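Spectinomycin phosphotransferase (Legionella pneumophila, PDB 3I1A) is an aminoglycoside phosphotransferase with a protein-kinase-like fold that probably confers resistance by transferring phosphate from a nucleotide to spectinomycin. Local coordinates at residues 150-154 / 286-291; 174-178 / 313-317; 278-282 / 325-330; 292-296 / 308-312; 187-192 / 282-286. The contacts are given in a common frame with arbitrary orientation. Residue numbers count along the deposited sequence, not the author numbering.

Interaction 1 of 5, residues 150-154 / 286-291; sequences WREIV and VEDIAV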
# COMPACT_ATOMS: atom_id res chain seq x y z
N TRP A 150 -2.59 -15.62 -7.76
CA TRP A 150 -1.20 -15.31 -8.05
C TRP A 150 -0.31 -16.53 -8.10
O TRP A 150 0.60 -16.62 -8.92
CB TRP A 150 -0.68 -14.32 -7.01
CG TRP A 150 -1.62 -13.19 -6.87
CD1 TRP A 150 -2.48 -12.96 -5.82
CD2 TRP A 150 -1.86 -12.15 -7.82
NE1 TRP A 150 -3.23 -11.83 -6.07
CE2 TRP A 150 -2.87 -11.31 -7.29
CE3 TRP A 150 -1.31 -11.84 -9.07
CZ2 TRP A 150 -3.34 -10.19 -7.97
CZ3 TRP A 150 -1.78 -10.72 -9.75
CH2 TRP A 150 -2.79 -9.91 -9.19
N ARG A 151 -0.56 -17.49 -7.21
CA ARG A 151 0.25 -18.69 -7.24
C ARG A 151 0.06 -19.38 -8.59
O ARG A 151 1.00 -19.91 -9.15
CB ARG A 151 -0.16 -19.63 -6.11
CG ARG A 151 0.23 -19.10 -4.73
CD ARG A 151 0.02 -20.14 -3.65
NE ARG A 151 -1.39 -20.35 -3.33
CZ ARG A 151 -2.12 -19.54 -2.58
NH1 ARG A 151 -1.59 -18.43 -2.07
NH2 ARG A 151 -3.38 -19.86 -2.30
N GLU A 152 -1.17 -19.38 -9.09
CA GLU A 152 -1.46 -20.02 -10.37
C GLU A 152 -0.74 -19.30 -11.50
O GLU A 152 -0.15 -19.95 -12.37
CB GLU A 152 -2.97 -20.04 -10.64
CG GLU A 152 -3.74 -20.88 -9.63
CD GLU A 152 -5.24 -20.90 -9.88
OE1 GLU A 152 -5.81 -19.85 -10.28
OE2 GLU A 152 -5.87 -21.95 -9.66
N ILE A 153 -0.77 -17.97 -11.48
CA ILE A 153 -0.09 -17.20 -12.53
C ILE A 153 1.40 -17.50 -12.56
O ILE A 153 1.98 -17.67 -13.63
CB ILE A 153 -0.30 -15.69 -12.33
CG1 ILE A 153 -1.75 -15.33 -12.68
CG2 ILE A 153 0.65 -14.90 -13.23
CD1 ILE A 153 -2.17 -13.96 -12.18
N VAL A 154 2.04 -17.58 -11.40
CA VAL A 154 3.47 -17.85 -11.43
C VAL A 154 3.71 -19.27 -11.97
O VAL A 154 4.70 -19.51 -12.65
CB VAL A 154 4.14 -17.70 -10.03
CG1 VAL A 154 5.59 -18.07 -10.11
CG2 VAL A 154 4.01 -16.24 -9.53
N VAL A 286 5.17 -13.73 -4.18
CA VAL A 286 4.53 -14.43 -5.29
C VAL A 286 3.70 -13.47 -6.13
O VAL A 286 3.72 -13.53 -7.37
CB VAL A 286 3.65 -15.59 -4.78
CG1 VAL A 286 2.78 -16.13 -5.92
CG2 VAL A 286 4.52 -16.68 -4.20
N GLU A 287 2.96 -12.59 -5.44
CA GLU A 287 2.11 -11.59 -6.08
C GLU A 287 2.95 -10.67 -6.98
O GLU A 287 2.57 -10.38 -8.11
CB GLU A 287 1.38 -10.76 -5.00
CG GLU A 287 -0.01 -11.28 -4.64
CD GLU A 287 -0.50 -10.89 -3.24
OE1 GLU A 287 -0.32 -9.72 -2.86
OE2 GLU A 287 -1.07 -11.77 -2.55
N ASP A 288 4.09 -10.23 -6.47
CA ASP A 288 5.01 -9.36 -7.23
C ASP A 288 5.69 -10.14 -8.38
O ASP A 288 5.94 -9.57 -9.44
CB ASP A 288 6.10 -8.77 -6.33
CG ASP A 288 5.63 -7.54 -5.54
OD1 ASP A 288 4.59 -6.98 -5.89
OD2 ASP A 288 6.34 -7.15 -4.60
N ILE A 289 6.00 -11.42 -8.18
CA ILE A 289 6.66 -12.16 -9.26
C ILE A 289 5.65 -12.25 -10.40
O ILE A 289 6.00 -12.17 -11.59
CB ILE A 289 7.10 -13.60 -8.79
CG1 ILE A 289 8.32 -13.48 -7.88
CG2 ILE A 289 7.48 -14.46 -10.00
CD1 ILE A 289 8.72 -14.77 -7.18
N ALA A 290 4.38 -12.43 -10.05
CA ALA A 290 3.34 -12.55 -11.05
C ALA A 290 3.17 -11.25 -11.85
O ALA A 290 3.09 -11.27 -13.07
CB ALA A 290 2.01 -12.95 -10.39
N VAL A 291 3.11 -10.13 -11.13
CA VAL A 291 2.92 -8.83 -11.74
C VAL A 291 4.12 -8.34 -12.54
O VAL A 291 3.99 -8.02 -13.74
CB VAL A 291 2.53 -7.77 -10.66
CG1 VAL A 291 2.55 -6.39 -11.25
CG2 VAL A 291 1.12 -8.08 -10.11

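Interaction 2 of 5, residues 174-178 / 313-317; sequences FKSFF and FKEMF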
# COMPACT_ATOMS: atom_id res chain seq x y z
N PHE A 174 15.25 -11.73 -18.47
CA PHE A 174 14.34 -12.14 -17.39
C PHE A 174 14.26 -13.66 -17.29
O PHE A 174 14.30 -14.21 -16.19
CB PHE A 174 12.94 -11.60 -17.65
CG PHE A 174 11.91 -12.12 -16.70
CD1 PHE A 174 11.91 -11.71 -15.36
CD2 PHE A 174 10.97 -13.08 -17.12
CE1 PHE A 174 10.99 -12.24 -14.46
CE2 PHE A 174 10.05 -13.62 -16.23
CZ PHE A 174 10.06 -13.20 -14.89
N LYS A 175 14.15 -14.34 -18.43
CA LYS A 175 14.11 -15.80 -18.41
C LYS A 175 15.39 -16.39 -17.83
O LYS A 175 15.34 -17.38 -17.09
CB LYS A 175 13.86 -16.35 -19.81
CG LYS A 175 12.44 -16.09 -20.31
CD LYS A 175 12.21 -16.77 -21.65
CE LYS A 175 10.81 -16.51 -22.18
NZ LYS A 175 10.62 -17.20 -23.46
N SER A 176 16.53 -15.79 -18.17
CA SER A 176 17.82 -16.25 -17.66
C SER A 176 17.87 -16.11 -16.14
O SER A 176 18.31 -17.02 -15.44
CB SER A 176 18.97 -15.43 -18.26
OG SER A 176 19.12 -15.71 -19.64
N PHE A 177 17.40 -14.97 -15.65
CA PHE A 177 17.40 -14.70 -14.22
C PHE A 177 16.43 -15.65 -13.51
O PHE A 177 16.72 -16.14 -12.43
CB PHE A 177 16.98 -13.25 -13.92
CG PHE A 177 17.11 -12.89 -12.47
CD1 PHE A 177 18.33 -12.48 -11.94
CD2 PHE A 177 16.02 -13.02 -11.61
CE1 PHE A 177 18.46 -12.21 -10.57
CE2 PHE A 177 16.14 -12.75 -10.25
CZ PHE A 177 17.36 -12.35 -9.73
N PHE A 178 15.27 -15.86 -14.12
CA PHE A 178 14.25 -16.76 -13.53
C PHE A 178 14.85 -18.16 -13.43
O PHE A 178 14.80 -18.83 -12.39
CB PHE A 178 13.02 -16.81 -14.45
CG PHE A 178 11.77 -17.37 -13.81
CD1 PHE A 178 10.72 -16.53 -13.44
CD2 PHE A 178 11.64 -18.75 -13.60
CE1 PHE A 178 9.55 -17.03 -12.87
CE2 PHE A 178 10.47 -19.27 -13.02
CZ PHE A 178 9.42 -18.41 -12.66
N PHE A 313 12.18 -6.71 -9.70
CA PHE A 313 12.12 -8.17 -9.60
C PHE A 313 13.45 -8.73 -9.06
O PHE A 313 13.47 -9.57 -8.16
CB PHE A 313 11.81 -8.75 -10.98
CG PHE A 313 11.47 -10.21 -10.97
CD1 PHE A 313 10.15 -10.64 -11.20
CD2 PHE A 313 12.45 -11.16 -10.74
CE1 PHE A 313 9.84 -12.01 -11.19
CE2 PHE A 313 12.15 -12.53 -10.73
CZ PHE A 313 10.85 -12.95 -10.95
N LYS A 314 14.58 -8.25 -9.59
CA LYS A 314 15.85 -8.79 -9.12
C LYS A 314 16.23 -8.41 -7.70
O LYS A 314 16.83 -9.22 -6.97
CB LYS A 314 16.98 -8.39 -10.08
CG LYS A 314 16.82 -9.09 -11.42
CD LYS A 314 18.03 -8.93 -12.33
CE LYS A 314 18.14 -7.53 -12.89
NZ LYS A 314 19.30 -7.47 -13.85
N GLU A 315 15.89 -7.19 -7.32
CA GLU A 315 16.21 -6.71 -5.99
C GLU A 315 15.59 -7.58 -4.92
O GLU A 315 16.14 -7.67 -3.81
CB GLU A 315 15.72 -5.28 -5.82
CG GLU A 315 16.59 -4.27 -6.53
CD GLU A 315 16.17 -2.86 -6.24
OE1 GLU A 315 17.00 -1.95 -6.42
OE2 GLU A 315 15.00 -2.66 -5.82
N MET A 316 14.45 -8.21 -5.22
CA MET A 316 13.79 -9.06 -4.21
C MET A 316 14.69 -10.19 -3.77
O MET A 316 14.54 -10.73 -2.66
CB MET A 316 12.49 -9.66 -4.77
CG MET A 316 11.48 -8.61 -5.22
SD MET A 316 9.85 -9.25 -5.69
CE MET A 316 10.29 -10.67 -6.79
N PHE A 317 15.63 -10.57 -4.63
CA PHE A 317 16.56 -11.66 -4.34
C PHE A 317 17.91 -11.22 -3.77
O PHE A 317 18.81 -12.05 -3.57
CB PHE A 317 16.77 -12.51 -5.61
CG PHE A 317 15.51 -13.13 -6.13
CD1 PHE A 317 14.62 -12.39 -6.92
CD2 PHE A 317 15.15 -14.44 -5.77
CE1 PHE A 317 13.41 -12.94 -7.35
CE2 PHE A 317 13.94 -15.00 -6.19
CZ PHE A 317 13.06 -14.25 -6.98

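Interaction 3 of 5, residues 278-282 / 325-330; sequences SYYRH and IAFATE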
# COMPACT_ATOMS: atom_id res chain seq x y z
N SER A 278 4.46 -16.09 8.00
CA SER A 278 5.31 -16.63 6.94
C SER A 278 4.53 -16.74 5.63
O SER A 278 5.07 -16.50 4.55
CB SER A 278 5.86 -18.00 7.34
OG SER A 278 6.75 -18.49 6.33
N TYR A 279 3.25 -17.09 5.72
CA TYR A 279 2.40 -17.18 4.54
C TYR A 279 2.37 -15.83 3.80
O TYR A 279 2.54 -15.77 2.57
CB TYR A 279 0.96 -17.53 4.91
CG TYR A 279 0.00 -17.31 3.76
CD1 TYR A 279 -0.01 -18.17 2.67
CD2 TYR A 279 -0.83 -16.18 3.72
CE1 TYR A 279 -0.82 -17.92 1.56
CE2 TYR A 279 -1.65 -15.92 2.61
CZ TYR A 279 -1.63 -16.80 1.54
OH TYR A 279 -2.44 -16.55 0.48
N TYR A 280 2.12 -14.75 4.53
CA TYR A 280 2.06 -13.45 3.88
C TYR A 280 3.37 -13.00 3.25
O TYR A 280 3.36 -12.45 2.16
CB TYR A 280 1.56 -12.37 4.85
CG TYR A 280 0.05 -12.34 4.96
CD1 TYR A 280 -0.74 -12.10 3.84
CD2 TYR A 280 -0.58 -12.55 6.19
CE1 TYR A 280 -2.12 -12.06 3.94
CE2 TYR A 280 -1.95 -12.51 6.30
CZ TYR A 280 -2.73 -12.26 5.17
OH TYR A 280 -4.10 -12.16 5.25
N ARG A 281 4.49 -13.24 3.92
CA ARG A 281 5.78 -12.83 3.36
C ARG A 281 6.09 -13.59 2.08
O ARG A 281 6.63 -13.01 1.15
CB ARG A 281 6.90 -13.04 4.36
CG ARG A 281 6.79 -12.11 5.54
CD ARG A 281 7.96 -12.30 6.49
NE ARG A 281 7.97 -11.23 7.48
CZ ARG A 281 8.71 -11.24 8.58
NH1 ARG A 281 9.52 -12.26 8.84
NH2 ARG A 281 8.64 -10.21 9.42
N HIS A 282 5.74 -14.87 2.02
CA HIS A 282 5.97 -15.62 0.79
C HIS A 282 4.96 -15.22 -0.27
O HIS A 282 5.32 -14.97 -1.42
CB HIS A 282 5.88 -17.15 1.04
CG HIS A 282 7.05 -17.73 1.78
ND1 HIS A 282 7.24 -17.55 3.14
CD2 HIS A 282 8.11 -18.45 1.35
CE1 HIS A 282 8.37 -18.13 3.51
NE2 HIS A 282 8.91 -18.69 2.44
N ILE A 325 14.55 -13.02 3.77
CA ILE A 325 13.82 -12.86 5.02
C ILE A 325 12.61 -13.80 5.09
O ILE A 325 12.30 -14.37 6.14
CB ILE A 325 13.37 -11.39 5.19
CG1 ILE A 325 14.60 -10.51 5.46
CG2 ILE A 325 12.36 -11.27 6.34
CD1 ILE A 325 14.30 -9.04 5.46
N ALA A 326 11.92 -13.99 3.97
CA ALA A 326 10.77 -14.90 3.93
C ALA A 326 11.24 -16.32 4.27
O ALA A 326 10.66 -17.00 5.13
CB ALA A 326 10.10 -14.87 2.55
N PHE A 327 12.30 -16.77 3.60
CA PHE A 327 12.84 -18.11 3.84
C PHE A 327 13.27 -18.27 5.29
O PHE A 327 13.09 -19.33 5.89
CB PHE A 327 14.03 -18.39 2.92
CG PHE A 327 13.67 -18.51 1.47
CD1 PHE A 327 12.34 -18.54 1.06
CD2 PHE A 327 14.67 -18.61 0.51
CE1 PHE A 327 12.02 -18.69 -0.29
CE2 PHE A 327 14.35 -18.75 -0.83
CZ PHE A 327 13.04 -18.79 -1.23
N ALA A 328 13.88 -17.23 5.84
CA ALA A 328 14.32 -17.27 7.22
C ALA A 328 13.12 -17.36 8.18
O ALA A 328 13.26 -17.81 9.31
CB ALA A 328 15.14 -16.05 7.54
N THR A 329 11.94 -16.93 7.72
CA THR A 329 10.74 -16.97 8.57
C THR A 329 10.18 -18.38 8.66
O THR A 329 9.65 -18.78 9.69
CB THR A 329 9.62 -16.05 8.03
OG1 THR A 329 10.15 -14.73 7.83
CG2 THR A 329 8.46 -15.97 9.03
N GLU A 330 10.29 -19.12 7.56
CA GLU A 330 9.78 -20.48 7.52
C GLU A 330 10.73 -21.44 8.22
O GLU A 330 10.31 -22.25 9.04
CB GLU A 330 9.58 -20.92 6.06
CG GLU A 330 8.91 -22.27 5.93
CD GLU A 330 7.52 -22.30 6.54
OE1 GLU A 330 7.10 -21.28 7.13
OE2 GLU A 330 6.85 -23.35 6.43

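Interaction 4 of 5, residues 292-296 / 308-312; sequences YGQDL and ESFKY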
# COMPACT_ATOMS: atom_id res chain seq x y z
N TYR A 292 5.29 -8.31 -11.91
CA TYR A 292 6.47 -7.84 -12.62
C TYR A 292 6.98 -8.89 -13.61
O TYR A 292 7.48 -8.55 -14.69
CB TYR A 292 7.54 -7.40 -11.62
CG TYR A 292 7.03 -6.24 -10.77
CD1 TYR A 292 6.28 -6.47 -9.62
CD2 TYR A 292 7.27 -4.92 -11.14
CE1 TYR A 292 5.77 -5.42 -8.86
CE2 TYR A 292 6.77 -3.86 -10.38
CZ TYR A 292 6.02 -4.12 -9.25
OH TYR A 292 5.53 -3.07 -8.51
N GLY A 293 6.82 -10.17 -13.27
CA GLY A 293 7.23 -11.19 -14.22
C GLY A 293 6.42 -11.10 -15.51
O GLY A 293 6.96 -11.23 -16.63
N GLN A 294 5.11 -10.88 -15.39
CA GLN A 294 4.29 -10.77 -16.59
C GLN A 294 4.71 -9.56 -17.43
O GLN A 294 4.67 -9.60 -18.68
CB GLN A 294 2.81 -10.65 -16.25
CG GLN A 294 1.91 -10.75 -17.49
CD GLN A 294 2.05 -12.09 -18.19
OE1 GLN A 294 2.60 -12.18 -19.30
NE2 GLN A 294 1.56 -13.15 -17.55
N ASP A 295 5.11 -8.48 -16.76
CA ASP A 295 5.55 -7.28 -17.48
C ASP A 295 6.80 -7.58 -18.31
O ASP A 295 7.04 -6.93 -19.34
CB ASP A 295 5.82 -6.13 -16.50
CG ASP A 295 5.83 -4.78 -17.18
OD1 ASP A 295 5.00 -4.55 -18.09
OD2 ASP A 295 6.66 -3.93 -16.78
N LEU A 296 7.61 -8.54 -17.86
CA LEU A 296 8.82 -8.89 -18.60
C LEU A 296 8.56 -9.93 -19.69
O LEU A 296 9.24 -9.93 -20.71
CB LEU A 296 9.92 -9.42 -17.65
CG LEU A 296 10.89 -8.40 -17.05
CD1 LEU A 296 11.71 -7.69 -18.17
CD2 LEU A 296 10.11 -7.40 -16.22
N GLU A 308 12.53 -1.15 -15.43
CA GLU A 308 12.33 -0.84 -14.00
C GLU A 308 11.73 -2.05 -13.29
O GLU A 308 12.13 -2.39 -12.17
CB GLU A 308 11.43 0.38 -13.81
CG GLU A 308 12.02 1.66 -14.38
CD GLU A 308 11.17 2.89 -14.11
OE1 GLU A 308 9.93 2.85 -14.31
OE2 GLU A 308 11.75 3.93 -13.70
N SER A 309 10.76 -2.70 -13.94
CA SER A 309 10.13 -3.90 -13.36
C SER A 309 11.21 -4.97 -13.14
O SER A 309 11.21 -5.64 -12.12
CB SER A 309 9.08 -4.46 -14.30
OG SER A 309 8.01 -3.55 -14.46
N PHE A 310 12.13 -5.11 -14.10
CA PHE A 310 13.19 -6.12 -14.00
C PHE A 310 14.12 -5.84 -12.82
O PHE A 310 14.46 -6.75 -12.08
CB PHE A 310 13.95 -6.17 -15.34
CG PHE A 310 14.93 -7.31 -15.48
CD1 PHE A 310 14.73 -8.52 -14.81
CD2 PHE A 310 16.02 -7.20 -16.34
CE1 PHE A 310 15.61 -9.60 -15.01
CE2 PHE A 310 16.91 -8.28 -16.54
CZ PHE A 310 16.70 -9.47 -15.87
N LYS A 311 14.49 -4.58 -12.61
CA LYS A 311 15.33 -4.22 -11.49
C LYS A 311 14.60 -4.52 -10.18
O LYS A 311 15.19 -5.07 -9.24
CB LYS A 311 15.71 -2.72 -11.59
CG LYS A 311 16.60 -2.45 -12.81
CD LYS A 311 17.18 -1.04 -12.81
CE LYS A 311 18.08 -0.83 -14.03
NZ LYS A 311 18.78 0.50 -13.98
N TYR A 312 13.31 -4.20 -10.13
CA TYR A 312 12.52 -4.46 -8.93
C TYR A 312 12.48 -5.96 -8.66
O TYR A 312 12.72 -6.41 -7.53
CB TYR A 312 11.10 -3.95 -9.08
CG TYR A 312 10.27 -4.23 -7.84
CD1 TYR A 312 10.63 -3.68 -6.60
CD2 TYR A 312 9.15 -5.05 -7.89
CE1 TYR A 312 9.88 -3.97 -5.44
CE2 TYR A 312 8.40 -5.34 -6.75
CZ TYR A 312 8.76 -4.79 -5.54
OH TYR A 312 7.99 -5.05 -4.42

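Interaction 5 of 5, residues 187-192 / 282-286; sequences RLVDTS and HERIV. With DMS (dimethyl sulfoxide), chain D.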
# COMPACT_ATOMS: atom_id res chain seq x y z
N ARG A 187 10.10 -22.47 -4.51
CA ARG A 187 9.97 -22.53 -3.05
C ARG A 187 9.00 -21.46 -2.53
O ARG A 187 8.18 -21.72 -1.64
CB ARG A 187 11.34 -22.38 -2.38
CG ARG A 187 11.30 -22.38 -0.84
CD ARG A 187 12.70 -22.32 -0.22
NE ARG A 187 12.66 -22.11 1.23
CZ ARG A 187 13.71 -22.19 2.03
NH1 ARG A 187 14.91 -22.48 1.53
NH2 ARG A 187 13.59 -21.95 3.33
N LEU A 188 9.07 -20.25 -3.09
CA LEU A 188 8.16 -19.18 -2.67
C LEU A 188 6.72 -19.60 -2.94
O LEU A 188 5.85 -19.47 -2.08
CB LEU A 188 8.46 -17.87 -3.41
CG LEU A 188 9.76 -17.19 -2.94
CD1 LEU A 188 10.32 -16.30 -4.03
CD2 LEU A 188 9.47 -16.39 -1.66
N VAL A 189 6.47 -20.11 -4.15
CA VAL A 189 5.12 -20.54 -4.55
C VAL A 189 4.61 -21.74 -3.74
O VAL A 189 3.48 -21.74 -3.24
CB VAL A 189 5.08 -20.96 -6.05
CG1 VAL A 189 3.71 -21.54 -6.40
CG2 VAL A 189 5.39 -19.75 -6.94
N ASP A 190 5.45 -22.75 -3.63
CA ASP A 190 5.08 -23.98 -2.94
C ASP A 190 4.93 -23.77 -1.45
O ASP A 190 4.13 -24.48 -0.79
CB ASP A 190 6.11 -25.07 -3.22
CG ASP A 190 6.20 -25.45 -4.71
OD1 ASP A 190 5.28 -25.11 -5.48
OD2 ASP A 190 7.19 -26.11 -5.08
N THR A 191 5.68 -22.81 -0.89
CA THR A 191 5.56 -22.55 0.54
C THR A 191 4.29 -21.77 0.81
O THR A 191 3.58 -22.06 1.78
CB THR A 191 6.76 -21.78 1.10
OG1 THR A 191 7.92 -22.61 1.04
CG2 THR A 191 6.50 -21.39 2.56
N SER A 192 4.00 -20.80 -0.04
CA SER A 192 2.77 -20.03 0.10
C SER A 192 1.58 -21.00 0.00
O SER A 192 0.64 -20.93 0.80
CB SER A 192 2.68 -18.96 -0.99
OG SER A 192 1.41 -18.34 -0.98
N HIS A 282 5.74 -14.87 2.02
CA HIS A 282 5.97 -15.62 0.79
C HIS A 282 4.96 -15.22 -0.27
O HIS A 282 5.32 -14.97 -1.42
CB HIS A 282 5.88 -17.15 1.04
CG HIS A 282 7.05 -17.73 1.78
ND1 HIS A 282 7.24 -17.55 3.14
CD2 HIS A 282 8.11 -18.45 1.35
CE1 HIS A 282 8.37 -18.13 3.51
NE2 HIS A 282 8.91 -18.69 2.44
N GLU A 283 3.69 -15.12 0.10
CA GLU A 283 2.63 -14.77 -0.85
C GLU A 283 2.77 -13.37 -1.45
O GLU A 283 2.46 -13.16 -2.62
CB GLU A 283 1.26 -14.93 -0.19
CG GLU A 283 0.07 -14.47 -1.02
CD GLU A 283 -0.16 -15.23 -2.32
OE1 GLU A 283 0.33 -16.38 -2.47
OE2 GLU A 283 -0.85 -14.68 -3.20
N ARG A 284 3.21 -12.40 -0.65
CA ARG A 284 3.36 -11.06 -1.22
C ARG A 284 4.43 -11.09 -2.32
O ARG A 284 4.29 -10.40 -3.33
CB ARG A 284 3.76 -10.05 -0.16
CG ARG A 284 3.62 -8.61 -0.66
CD ARG A 284 3.98 -7.61 0.46
NE ARG A 284 3.82 -6.24 0.00
CZ ARG A 284 4.75 -5.55 -0.66
NH1 ARG A 284 5.93 -6.11 -0.93
NH2 ARG A 284 4.48 -4.31 -1.08
N ILE A 285 5.48 -11.90 -2.13
CA ILE A 285 6.53 -11.99 -3.16
C ILE A 285 5.97 -12.69 -4.40
O ILE A 285 6.24 -12.30 -5.54
CB ILE A 285 7.78 -12.72 -2.63
CG1 ILE A 285 8.34 -11.94 -1.43
CG2 ILE A 285 8.86 -12.83 -3.70
CD1 ILE A 285 9.42 -12.65 -0.64
N VAL A 286 5.17 -13.73 -4.18
CA VAL A 286 4.53 -14.43 -5.29
C VAL A 286 3.70 -13.47 -6.13
O VAL A 286 3.72 -13.53 -7.37
CB VAL A 286 3.65 -15.59 -4.78
CG1 VAL A 286 2.78 -16.13 -5.92
CG2 VAL A 286 4.52 -16.68 -4.20
S DMS D . 16.60 -21.72 -1.66
O DMS D . 17.18 -22.81 -0.83
C1 DMS D . 17.76 -21.33 -2.92
C2 DMS D . 15.22 -22.35 -2.58
O HOH W 1 10.23 -21.31 2.60

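Interaction 1 of 5, residues 150-154 / 286-291
Trp150 lays its indole over the aliphatic part of Glu287: CG of Glu287 sits 3.4 Å from the centroid of the five-membered ring of Trp150 and 19° off its normal, a CH-pi contact in which the closest atoms are Trp150 CD1 and Glu287 CG at 3.2 Å. The edge of the same indole meets alanine, Trp150 CE3 lying 3.7 Å from Ala290 CB, and Trp150 CZ3 reaches Val291 CG2 at 3.9 Å. This is helix-on-helix packing in the mainly helical C-terminal lobe of a kinase-like phosphotransferase. Segment 150-154, on helix 149-157, crosses 286-291, on the long helix 274-297, at 48°, with these local axes 8.5 Å apart at closest approach. The small Ala290 permits that spacing: its CA is 5.3 Å from the CA of Val154, and its CB also touches Ile153 CG2 at 3.7 Å. Deeper in, Val154 CG2 fits among Val286 CG1 (3.8 Å), Ile289 CG2 (3.9 Å) and Ala290 CB (3.9 Å). No hydrogen bond links the two segments. Arg151 turns its CA-to-CB bond away from helix 274-297, yet its guanidinium forms salt bridges with Glu193 and with Glu283, one turn before Glu287.

Interaction 2 of 5, residues 174-178 / 313-317
Phe177, Phe313 and Lys314 dominate this contact, an aromatic cluster between helix 169-180 and the C-terminal end of helix 303-315 in the helical C-terminal part of the kinase-like fold. The backbones stay well apart, with the CA atoms of Phe177 and Lys314 8.0 Å from each other, so large rings must span the gap. Phe177 points across it. One face of its ring is covered by the aliphatic chain of Lys314, whose CG lies 3.6 Å from the ring centroid and 9° off the normal, a CH-pi contact; the charged end of Lys314 leads away. The edge of the Phe177 ring is directed at the face of Phe317 in an offset edge-to-face pair, centroids 5.5 Å apart. Phe313 receives the other T-shaped partner: Phe174 presents its edge to the Phe313 face, with planes at 86° and centroids 5.0 Å apart. Helix 274-297 lies beside this pair, through Leu296 against Phe174 and Ile289 against Phe313. The closest atoms between the two rings are Phe174 CE1 and Phe313 CE1, 3.5 Å apart.

Interaction 3 of 5, residues 278-282 / 325-330
Ser278 begins the contact with a hydrogen bond from its OG to OE1 of Glu330, 2.9 Å long, while its CB packs on Thr329 CG2 at 3.7 Å. One turn after Ser278, Arg281 sets its CB 4.1 Å from Ala326 CB and extends along the partner helix until NH1 donates to Thr329 OG1 at 2.7 Å. That hydroxyl in turn donates to its own helix, Thr329 OG1 to Ile325 O at 2.8 Å, so the threonine relays between the guanidinium and the backbone. Ile325 CG2 lies over one face of the guanidinium, and Arg281 NE is held by the carbonyl of Met244. His282 closes the segment. Its ND1 donates to Ser278 O at 2.8 Å, fixing the ring so that Ala326 CB sits over one face, 3.9 Å from the centroid; His282 NE2 meets the edge of Phe327, 3.7 Å from CD1. The segments run nearly antiparallel at 156°, with axes 9.0 Å apart: an antiparallel helix pair in which the last modelled helix of this kinase-like phosphotransferase, 322-329, folds back along helix 274-297.

Interaction 4 of 5, residues 292-296 / 308-312
A single hydrogen bond joins the segments: Ser309 OG donates to Asp295 OD2 at 2.7 Å, near the turn end of the helix pair. The same carboxylate oxygen accepts from Gln301 in the connection between the helices, so Asp295 ties the turn to both of its arms. Among aromatic contacts, Tyr312 directs its ring edge at the face of Tyr292, with centroids 4.5 Å apart and planes inclined at 54°; the closest atoms are Tyr292 CE1 and Tyr312 CE2 at 3.4 Å. The hydroxyl of Tyr312 is hydrogen-bonded to Asp288, one turn before Tyr292 on helix 274-297. Van der Waals packing fills the remainder. Ser309 brings its CB to 3.7 Å from Tyr292 CD2, at the edge of that ring, and equally to 3.7 Å from Leu296 CD2, and its small size lets the CA atoms of Tyr292 and Ser309 come within 5.4 Å. Leu296 CD1 rests 3.9 Å from Phe310 CB, on the flank where helix 169-180 adds Phe174 and Phe177. With a crossing of 137° and local axes 8.9 Å apart, the arrangement is a helical hairpin, helix 274-297 turning back through a short connection into helix 303-315.

Interaction 5 of 5, residues 187-192 / 282-286
This contact is buried in the C-terminal lobe, where segment 187-192 of helix 182-198 crosses 282-286 of helix 274-297 at 128° with local axes 8.6 Å apart. His282 is wedged against Thr191, whose CG2 lies 3.6 Å from the imidazole centroid and 11° off its normal, a CH-pi contact; Leu188 CD2 also approaches His282 CD2 at 3.9 Å. ND1 of His282 is engaged by the carbonyl of Ser278, whereas NE2 faces a water at 2.9 Å. That water accepts from Arg187 NE (2.9 Å) and donates to Thr191 OG1 (3.1 Å), bridging the helices. The contact joins two helices of the mainly helical C-terminal lobe of the kinase-like fold, with Leu188 CD1 on Ile285 CG2 (3.8 Å) and Val189 CG2 on Val286 CG2 (4.2 Å). At the far end Ser192 OG donates to Glu283 OE1 at 2.7 Å, an oxygen that also receives Arg151 in a salt bridge. Outside, Arg187 NH1 weakly hydrogen-bonds O of dimethyl sulfoxide, probably from the crystallisation liquor, at 3.3 Å.

In the fold
Helix 274-297 is the common element: interactions 3, 5, 1 and 4 lie in turn along it, sharing His282 (3 and 5) and Val286 (5 and 1). Interaction 2 sits beside its later turns, about 8 Å from interaction 4 between centres, with Phe174 CZ 3.5 Å from Gly293 CA. Arg151 NH1 ties interaction 1 to interaction 5 through Glu283 OE1 (2.8 Å), and Asp288 OD2 lies 2.7 Å from Tyr312 OH, a probable hydrogen bond between interactions 1 and 4. Interaction 4 comes nearest the magnesium site seen in another structure of this protein (empty here), with the side chains of Tyr312 and Tyr292 about 11 Å from those of Asn217 and Asp230, respectively.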